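Local coordinates for N-acetylgalactosaminyltransferase 7 (Homo sapiens, PDB 6IWR), which belongs to the polypeptide GalNAc transferase family and joins a GT-A type glycosyltransferase domain to a ricin-type beta-trefoil lectin domain, at residues 244-249 and 376-381; 267-272 and 370-375. One frame throughout, in Å; residues are numbered along the deposited sequence.

Interaction 1 (244-249 and 376-381); sequences CEVAVN and SRVGHI
Glu245 and Gly379 face each other as the hydrogen-bonded pair of a short antiparallel ladder. Gly379 N donates to Glu245 O at 2.9 Å. The return bond, Glu245 N to Gly379 O, is less certain because Gly379 O sits too close to a neighbour in the model. One step further, just past the end of strand 244-246, Ala247 N donates to Arg377 O at 2.9 Å, nearly straight at 160°. The two strands run at 159° to each other.

Apolar contacts gather on the face that carries Cys244, Val246, Val378 and His380. Val378 works with both branches. Its CG1, anti to the backbone N (chi1 -176°), lies 3.8 Å from Cys244 CB. Its CG2 meets Val246 CG2 at 3.7 Å, where the two valines cross obliquely. At the margin of the strands, Ala247 CB touches Arg377 CB at 3.8 Å.

Cys244 SG approaches the edge of the His380 ring, near its plane, with CD2 nearest at 4.1 Å. The His380 side chain lies about 3 Å from the bound manganese, nearest atoms, and its NE2 is hydrogen-bonded to Asp241 OD2. This end of the ladder therefore borders the metal site.

The charged ends pair outside the ladder: Glu245 with Arg127, Arg377 with Asp271. Strand 376-382 lies between strands 244-246 and 264-274, with helix 160-173 bonded to Cys244 N and Val246 N through Thr166 and Ser169, and helix 251-260 packed against Ser376.

Interaction 2 (267-272 and 370-375); sequences VPLIDV and LLFVPC
Val267 and Phe372 form a parallel beta bridge in the mixed sheet of the GT-A fold, where strand 264-274 meets strand 369-373. Two backbone bonds hold it, both on Val267. Val267 N donates to Leu371 O at 2.9 Å, rather bent at 131°. Val373 N donates to Val267 O, also at 2.9 Å. The strands diverge at 47°, and the close pairing stays short.

The rest is apolar packing. The Val267 side chain runs alongside that of Phe372. The ring is met obliquely by Val267 CB, 3.7 Å from Phe372 CD1. Leu269 crosses Phe372 at about a right angle, its CD2 being 4.1 Å from Phe372 CB.

Beyond Val373 the chain turns a corner at Pro374 and Cys375 and passes into strand 376-382. Cys375 is tied there to Cys137 by a disulfide, and Pro253 of helix 251-260 touches both Val373 and Cys375. Leu269 packs against this corner: CG stands anti to its own carbonyl carbon (chi1 -63°) and lies 3.8 Å from Pro374 CA.

In the fold
Interactions 1 and 2 lie in one mixed sheet, their centres about 9 Å apart. Along the chain, 244-249 comes first, then 267-272, 370-375 and 376-381, so both segments of interaction 2 fall between those of interaction 1 in the sequence. Strands 369-373 and 376-382 follow each other, and both pair in parallel with strand 264-274, one after the other along its length. Probable hydrogen bonds from Leu269 N to Ser376 O and from Asp271 N to Val378 O join the two contacts. The shared sheet thus connects the disulfide-linked corner with the manganese-proximal end of strand 376-382.

Interaction 1 (244-249 and 376-381)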
ATOM      1  N   CYS A 244      16.496   9.582 -17.882  1.00 34.83           N
ATOM      2  CA  CYS A 244      17.214   8.491 -18.531  1.00 28.94           C
ATOM      3  C   CYS A 244      18.717   8.757 -18.554  1.00 28.84           C
ATOM      4  O   CYS A 244      19.172   9.907 -18.517  1.00 29.51           O
ATOM      5  CB  CYS A 244      16.716   8.284 -19.970  1.00 25.53           C
ATOM      6  SG  CYS A 244      15.007   7.809 -20.022  1.00 38.85           S
ATOM      7  N   GLU A 245      19.484   7.662 -18.633  1.00 25.01           N
ATOM      8  CA  GLU A 245      20.934   7.715 -18.839  1.00 24.63           C
ATOM      9  C   GLU A 245      21.291   6.686 -19.903  1.00 25.07           C
ATOM     10  O   GLU A 245      21.195   5.472 -19.685  1.00 28.77           O
ATOM     11  CB  GLU A 245      21.718   7.468 -17.547  1.00 19.65           C
ATOM     12  CG  GLU A 245      21.653   8.626 -16.581  1.00 30.80           C
ATOM     13  CD  GLU A 245      22.400   8.355 -15.277  1.00 39.08           C
ATOM     14  OE1 GLU A 245      23.639   8.205 -15.314  1.00 35.30           O
ATOM     15  OE2 GLU A 245      21.746   8.279 -14.211  1.00 33.33           O
ATOM     16  N   VAL A 246      21.690   7.168 -21.035  1.00 26.02           N
ATOM     17  CA  VAL A 246      21.950   6.330 -22.194  1.00 25.97           C
ATOM     18  C   VAL A 246      23.288   5.610 -22.029  1.00 30.72           C
ATOM     19  O   VAL A 246      24.277   6.202 -21.571  1.00 29.57           O
ATOM     20  CB  VAL A 246      21.928   7.249 -23.424  1.00 25.91           C
ATOM     21  CG1 VAL A 246      23.338   7.636 -23.815  1.00 25.19           C
ATOM     22  CG2 VAL A 246      21.130   6.639 -24.547  1.00 31.07           C
ATOM     23  N   ALA A 247      23.340   4.319 -22.389  1.00 29.07           N
ATOM     24  CA  ALA A 247      24.563   3.513 -22.291  1.00 23.37           C
ATOM     25  C   ALA A 247      25.592   3.903 -23.362  1.00 26.57           C
ATOM     26  O   ALA A 247      25.317   4.712 -24.251  1.00 25.17           O
ATOM     27  CB  ALA A 247      24.230   2.040 -22.433  1.00 19.64           C
ATOM     28  N   VAL A 248      26.797   3.291 -23.314  1.00 21.10           N
ATOM     29  CA  VAL A 248      27.816   3.677 -24.295  1.00 28.90           C
ATOM     30  C   VAL A 248      27.588   2.901 -25.580  1.00 27.88           C
ATOM     31  O   VAL A 248      27.216   1.723 -25.566  1.00 28.31           O
ATOM     32  CB  VAL A 248      29.270   3.509 -23.774  1.00 28.64           C
ATOM     33  CG1 VAL A 248      29.378   3.676 -22.267  1.00 21.99           C
ATOM     34  CG2 VAL A 248      29.951   2.243 -24.292  1.00 22.53           C
ATOM     35  N   ASN A 249      27.819   3.586 -26.700  1.00 27.43           N
ATOM     36  CA  ASN A 249      27.492   3.096 -28.034  1.00 26.97           C
ATOM     37  C   ASN A 249      26.051   2.605 -28.101  1.00 28.86           C
ATOM     38  O   ASN A 249      25.777   1.473 -28.516  1.00 32.25           O
ATOM     39  CB  ASN A 249      28.456   2.004 -28.483  1.00 27.15           C
ATOM     40  CG  ASN A 249      28.267   1.654 -29.926  1.00 28.35           C
ATOM     41  OD1 ASN A 249      27.768   2.469 -30.696  1.00 25.37           O
ATOM     42  ND2 ASN A 249      28.649   0.447 -30.308  1.00 25.75           N
ATOM     43  N   SER A 376      21.697  -1.672 -27.754  1.00 23.65           N
ATOM     44  CA  SER A 376      21.343  -0.307 -27.391  1.00 23.08           C
ATOM     45  C   SER A 376      20.608  -0.368 -26.058  1.00 21.92           C
ATOM     46  O   SER A 376      19.557  -1.003 -25.950  1.00 24.24           O
ATOM     47  CB  SER A 376      20.502   0.341 -28.491  1.00 24.83           C
ATOM     48  OG  SER A 376      20.282   1.734 -28.257  1.00 26.52           O
ATOM     49  N   ARG A 377      21.168   0.275 -25.038  1.00 24.10           N
ATOM     50  CA  ARG A 377      20.650   0.194 -23.681  1.00 23.46           C
ATOM     51  C   ARG A 377      20.466   1.597 -23.137  1.00 25.61           C
ATOM     52  O   ARG A 377      21.275   2.488 -23.412  1.00 25.54           O
ATOM     53  CB  ARG A 377      21.566  -0.601 -22.765  1.00 19.90           C
ATOM     54  CG  ARG A 377      21.796  -2.002 -23.257  1.00 27.35           C
ATOM     55  CD  ARG A 377      22.470  -2.849 -22.196  1.00 28.89           C
ATOM     56  NE  ARG A 377      21.537  -3.447 -21.242  1.00 31.14           N
ATOM     57  CZ  ARG A 377      21.277  -4.752 -21.171  1.00 32.11           C
ATOM     58  NH1 ARG A 377      21.868  -5.600 -22.005  1.00 28.32           N
ATOM     59  NH2 ARG A 377      20.440  -5.204 -20.250  1.00 31.90           N
ATOM     60  N   VAL A 378      19.382   1.792 -22.395  1.00 25.84           N
ATOM     61  CA  VAL A 378      19.092   3.072 -21.781  1.00 23.19           C
ATOM     62  C   VAL A 378      18.553   2.811 -20.393  1.00 29.00           C
ATOM     63  O   VAL A 378      17.719   1.919 -20.201  1.00 30.57           O
ATOM     64  CB  VAL A 378      18.088   3.897 -22.593  1.00 26.13           C
ATOM     65  CG1 VAL A 378      17.911   5.258 -21.927  1.00 24.84           C
ATOM     66  CG2 VAL A 378      18.562   4.021 -24.037  1.00 22.22           C
ATOM     67  N   GLY A 379      19.058   3.574 -19.424  1.00 24.54           N
ATOM     68  CA  GLY A 379      18.572   3.487 -18.071  1.00 23.43           C
ATOM     69  C   GLY A 379      17.451   4.489 -17.842  1.00 29.88           C
ATOM     70  O   GLY A 379      17.497   5.629 -18.310  1.00 31.93           O
ATOM     71  N   HIS A 380      16.430   4.034 -17.114  1.00 30.89           N
ATOM     72  CA  HIS A 380      15.232   4.802 -16.811  1.00 27.32           C
ATOM     73  C   HIS A 380      15.077   4.761 -15.300  1.00 27.37           C
ATOM     74  O   HIS A 380      15.100   3.678 -14.710  1.00 26.39           O
ATOM     75  CB  HIS A 380      14.005   4.200 -17.541  1.00 25.56           C
ATOM     76  CG  HIS A 380      12.700   4.865 -17.219  1.00 28.45           C
ATOM     77  ND1 HIS A 380      11.832   4.374 -16.271  1.00 34.64           N
ATOM     78  CD2 HIS A 380      12.114   5.982 -17.715  1.00 36.56           C
ATOM     79  CE1 HIS A 380      10.776   5.168 -16.180  1.00 39.72           C
ATOM     80  NE2 HIS A 380      10.919   6.153 -17.049  1.00 43.47           N
ATOM     81  N   ILE A 381      14.971   5.928 -14.662  1.00 27.73           N
ATOM     82  CA  ILE A 381      14.783   5.942 -13.215  1.00 29.11           C
ATOM     83  C   ILE A 381      13.356   5.543 -12.886  1.00 35.02           C
ATOM     84  O   ILE A 381      12.396   6.059 -13.473  1.00 33.06           O
ATOM     85  CB  ILE A 381      15.078   7.318 -12.615  1.00 28.26           C
ATOM     86  CG1 ILE A 381      16.329   7.931 -13.232  1.00 30.64           C
ATOM     87  CG2 ILE A 381      15.197   7.176 -11.106  1.00 33.50           C
ATOM     88  CD1 ILE A 381      16.560   9.351 -12.817  1.00 27.21           C
TER

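Interaction 2 (267-272 and 370-375)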
ATOM      1  N   VAL A 267      13.875  -0.111 -30.561  1.00 23.39           N
ATOM      2  CA  VAL A 267      13.690   0.075 -29.127  1.00 24.05           C
ATOM      3  C   VAL A 267      14.926  -0.414 -28.378  1.00 23.83           C
ATOM      4  O   VAL A 267      15.315  -1.568 -28.516  1.00 22.52           O
ATOM      5  CB  VAL A 267      12.441  -0.655 -28.600  1.00 24.84           C
ATOM      6  CG1 VAL A 267      12.095  -0.135 -27.224  1.00 20.83           C
ATOM      7  CG2 VAL A 267      11.259  -0.492 -29.562  1.00 23.26           C
ATOM      8  N   PRO A 268      15.577   0.432 -27.592  1.00 22.59           N
ATOM      9  CA  PRO A 268      16.668  -0.050 -26.737  1.00 24.14           C
ATOM     10  C   PRO A 268      16.141  -0.940 -25.616  1.00 25.26           C
ATOM     11  O   PRO A 268      14.975  -0.871 -25.231  1.00 24.19           O
ATOM     12  CB  PRO A 268      17.252   1.245 -26.169  1.00 24.30           C
ATOM     13  CG  PRO A 268      16.030   2.145 -26.066  1.00 24.12           C
ATOM     14  CD  PRO A 268      15.214   1.829 -27.309  1.00 20.17           C
ATOM     15  N   LEU A 269      17.016  -1.790 -25.092  1.00 24.42           N
ATOM     16  CA  LEU A 269      16.704  -2.453 -23.835  1.00 22.46           C
ATOM     17  C   LEU A 269      16.688  -1.413 -22.719  1.00 25.20           C
ATOM     18  O   LEU A 269      17.663  -0.679 -22.520  1.00 28.04           O
ATOM     19  CB  LEU A 269      17.713  -3.551 -23.515  1.00 23.31           C
ATOM     20  CG  LEU A 269      17.777  -4.719 -24.503  1.00 28.27           C
ATOM     21  CD1 LEU A 269      18.452  -5.942 -23.864  1.00 24.70           C
ATOM     22  CD2 LEU A 269      16.403  -5.061 -25.026  1.00 21.48           C
ATOM     23  N   ILE A 270      15.566  -1.325 -22.013  1.00 24.55           N
ATOM     24  CA  ILE A 270      15.373  -0.308 -20.993  1.00 22.97           C
ATOM     25  C   ILE A 270      15.805  -0.897 -19.657  1.00 28.24           C
ATOM     26  O   ILE A 270      15.153  -1.809 -19.148  1.00 28.30           O
ATOM     27  CB  ILE A 270      13.918   0.158 -20.937  1.00 22.12           C
ATOM     28  CG1 ILE A 270      13.470   0.669 -22.310  1.00 27.60           C
ATOM     29  CG2 ILE A 270      13.762   1.256 -19.892  1.00 22.28           C
ATOM     30  CD1 ILE A 270      12.085   1.304 -22.280  1.00 22.57           C
ATOM     31  N   ASP A 271      16.881  -0.353 -19.081  1.00 27.53           N
ATOM     32  CA  ASP A 271      17.466  -0.781 -17.814  1.00 27.07           C
ATOM     33  C   ASP A 271      16.952   0.091 -16.671  1.00 28.20           C
ATOM     34  O   ASP A 271      16.511   1.219 -16.888  1.00 28.46           O
ATOM     35  CB  ASP A 271      19.005  -0.703 -17.854  1.00 26.71           C
ATOM     36  CG  ASP A 271      19.641  -1.757 -18.764  1.00 29.52           C
ATOM     37  OD1 ASP A 271      19.051  -2.855 -18.918  1.00 35.35           O
ATOM     38  OD2 ASP A 271      20.729  -1.480 -19.331  1.00 28.95           O
ATOM     39  N   VAL A 272      17.070  -0.423 -15.439  1.00 29.62           N
ATOM     40  CA  VAL A 272      16.494   0.216 -14.254  1.00 25.56           C
ATOM     41  C   VAL A 272      17.558   1.025 -13.521  1.00 27.53           C
ATOM     42  O   VAL A 272      18.537   0.467 -12.996  1.00 24.68           O
ATOM     43  CB  VAL A 272      15.882  -0.813 -13.290  1.00 24.47           C
ATOM     44  CG1 VAL A 272      15.363  -0.098 -12.051  1.00 23.93           C
ATOM     45  CG2 VAL A 272      14.813  -1.629 -13.960  1.00 27.24           C
ATOM     46  N   LEU A 370       8.928  -3.921 -35.474  1.00 25.33           N
ATOM     47  CA  LEU A 370       9.321  -3.344 -34.201  1.00 20.83           C
ATOM     48  C   LEU A 370      10.402  -4.257 -33.641  1.00 25.00           C
ATOM     49  O   LEU A 370      10.138  -5.436 -33.370  1.00 22.46           O
ATOM     50  CB  LEU A 370       8.125  -3.266 -33.266  1.00 20.60           C
ATOM     51  CG  LEU A 370       8.047  -2.306 -32.083  1.00 20.57           C
ATOM     52  CD1 LEU A 370       7.454  -3.038 -30.922  1.00 25.11           C
ATOM     53  CD2 LEU A 370       9.367  -1.745 -31.738  1.00 24.26           C
ATOM     54  N   LEU A 371      11.621  -3.735 -33.480  1.00 27.31           N
ATOM     55  CA  LEU A 371      12.745  -4.536 -33.001  1.00 26.03           C
ATOM     56  C   LEU A 371      13.305  -3.985 -31.698  1.00 24.98           C
ATOM     57  O   LEU A 371      13.492  -2.770 -31.558  1.00 28.05           O
ATOM     58  CB  LEU A 371      13.847  -4.587 -34.036  1.00 24.09           C
ATOM     59  CG  LEU A 371      13.342  -5.028 -35.393  1.00 26.81           C
ATOM     60  CD1 LEU A 371      14.430  -4.785 -36.411  1.00 33.66           C
ATOM     61  CD2 LEU A 371      12.972  -6.492 -35.332  1.00 33.45           C
ATOM     62  N   PHE A 372      13.547  -4.887 -30.747  1.00 27.38           N
ATOM     63  CA  PHE A 372      14.369  -4.584 -29.582  1.00 27.75           C
ATOM     64  C   PHE A 372      15.829  -4.780 -29.948  1.00 28.14           C
ATOM     65  O   PHE A 372      16.178  -5.730 -30.656  1.00 27.08           O
ATOM     66  CB  PHE A 372      14.027  -5.489 -28.399  1.00 23.12           C
ATOM     67  CG  PHE A 372      12.741  -5.140 -27.708  1.00 25.88           C
ATOM     68  CD1 PHE A 372      11.845  -4.241 -28.267  1.00 21.80           C
ATOM     69  CD2 PHE A 372      12.418  -5.743 -26.497  1.00 26.22           C
ATOM     70  CE1 PHE A 372      10.669  -3.944 -27.622  1.00 20.21           C
ATOM     71  CE2 PHE A 372      11.241  -5.453 -25.852  1.00 19.15           C
ATOM     72  CZ  PHE A 372      10.372  -4.549 -26.410  1.00 21.01           C
ATOM     73  N   VAL A 373      16.683  -3.887 -29.457  1.00 25.66           N
ATOM     74  CA  VAL A 373      18.084  -3.833 -29.877  1.00 24.76           C
ATOM     75  C   VAL A 373      18.983  -4.127 -28.680  1.00 27.37           C
ATOM     76  O   VAL A 373      19.316  -3.206 -27.931  1.00 28.08           O
ATOM     77  CB  VAL A 373      18.411  -2.468 -30.513  1.00 24.01           C
ATOM     78  CG1 VAL A 373      19.845  -2.419 -31.017  1.00 22.32           C
ATOM     79  CG2 VAL A 373      17.425  -2.136 -31.647  1.00 22.84           C
ATOM     80  N   PRO A 374      19.404  -5.384 -28.467  1.00 26.38           N
ATOM     81  CA  PRO A 374      20.209  -5.709 -27.275  1.00 28.44           C
ATOM     82  C   PRO A 374      21.438  -4.860 -27.102  1.00 26.23           C
ATOM     83  O   PRO A 374      21.951  -4.735 -25.986  1.00 29.94           O
ATOM     84  CB  PRO A 374      20.603  -7.176 -27.523  1.00 27.87           C
ATOM     85  CG  PRO A 374      19.474  -7.702 -28.278  1.00 27.51           C
ATOM     86  CD  PRO A 374      19.126  -6.597 -29.252  1.00 26.43           C
ATOM     87  N   CYS A 375      21.973  -4.324 -28.177  1.00 27.68           N
ATOM     88  CA  CYS A 375      23.205  -3.581 -28.026  1.00 23.76           C
ATOM     89  C   CYS A 375      22.953  -2.110 -27.757  1.00 26.57           C
ATOM     90  O   CYS A 375      23.915  -1.363 -27.558  1.00 31.13           O
ATOM     91  CB  CYS A 375      24.104  -3.777 -29.259  1.00 20.70           C
ATOM     92  SG  CYS A 375      24.863  -5.435 -29.333  1.00 35.06           S
TER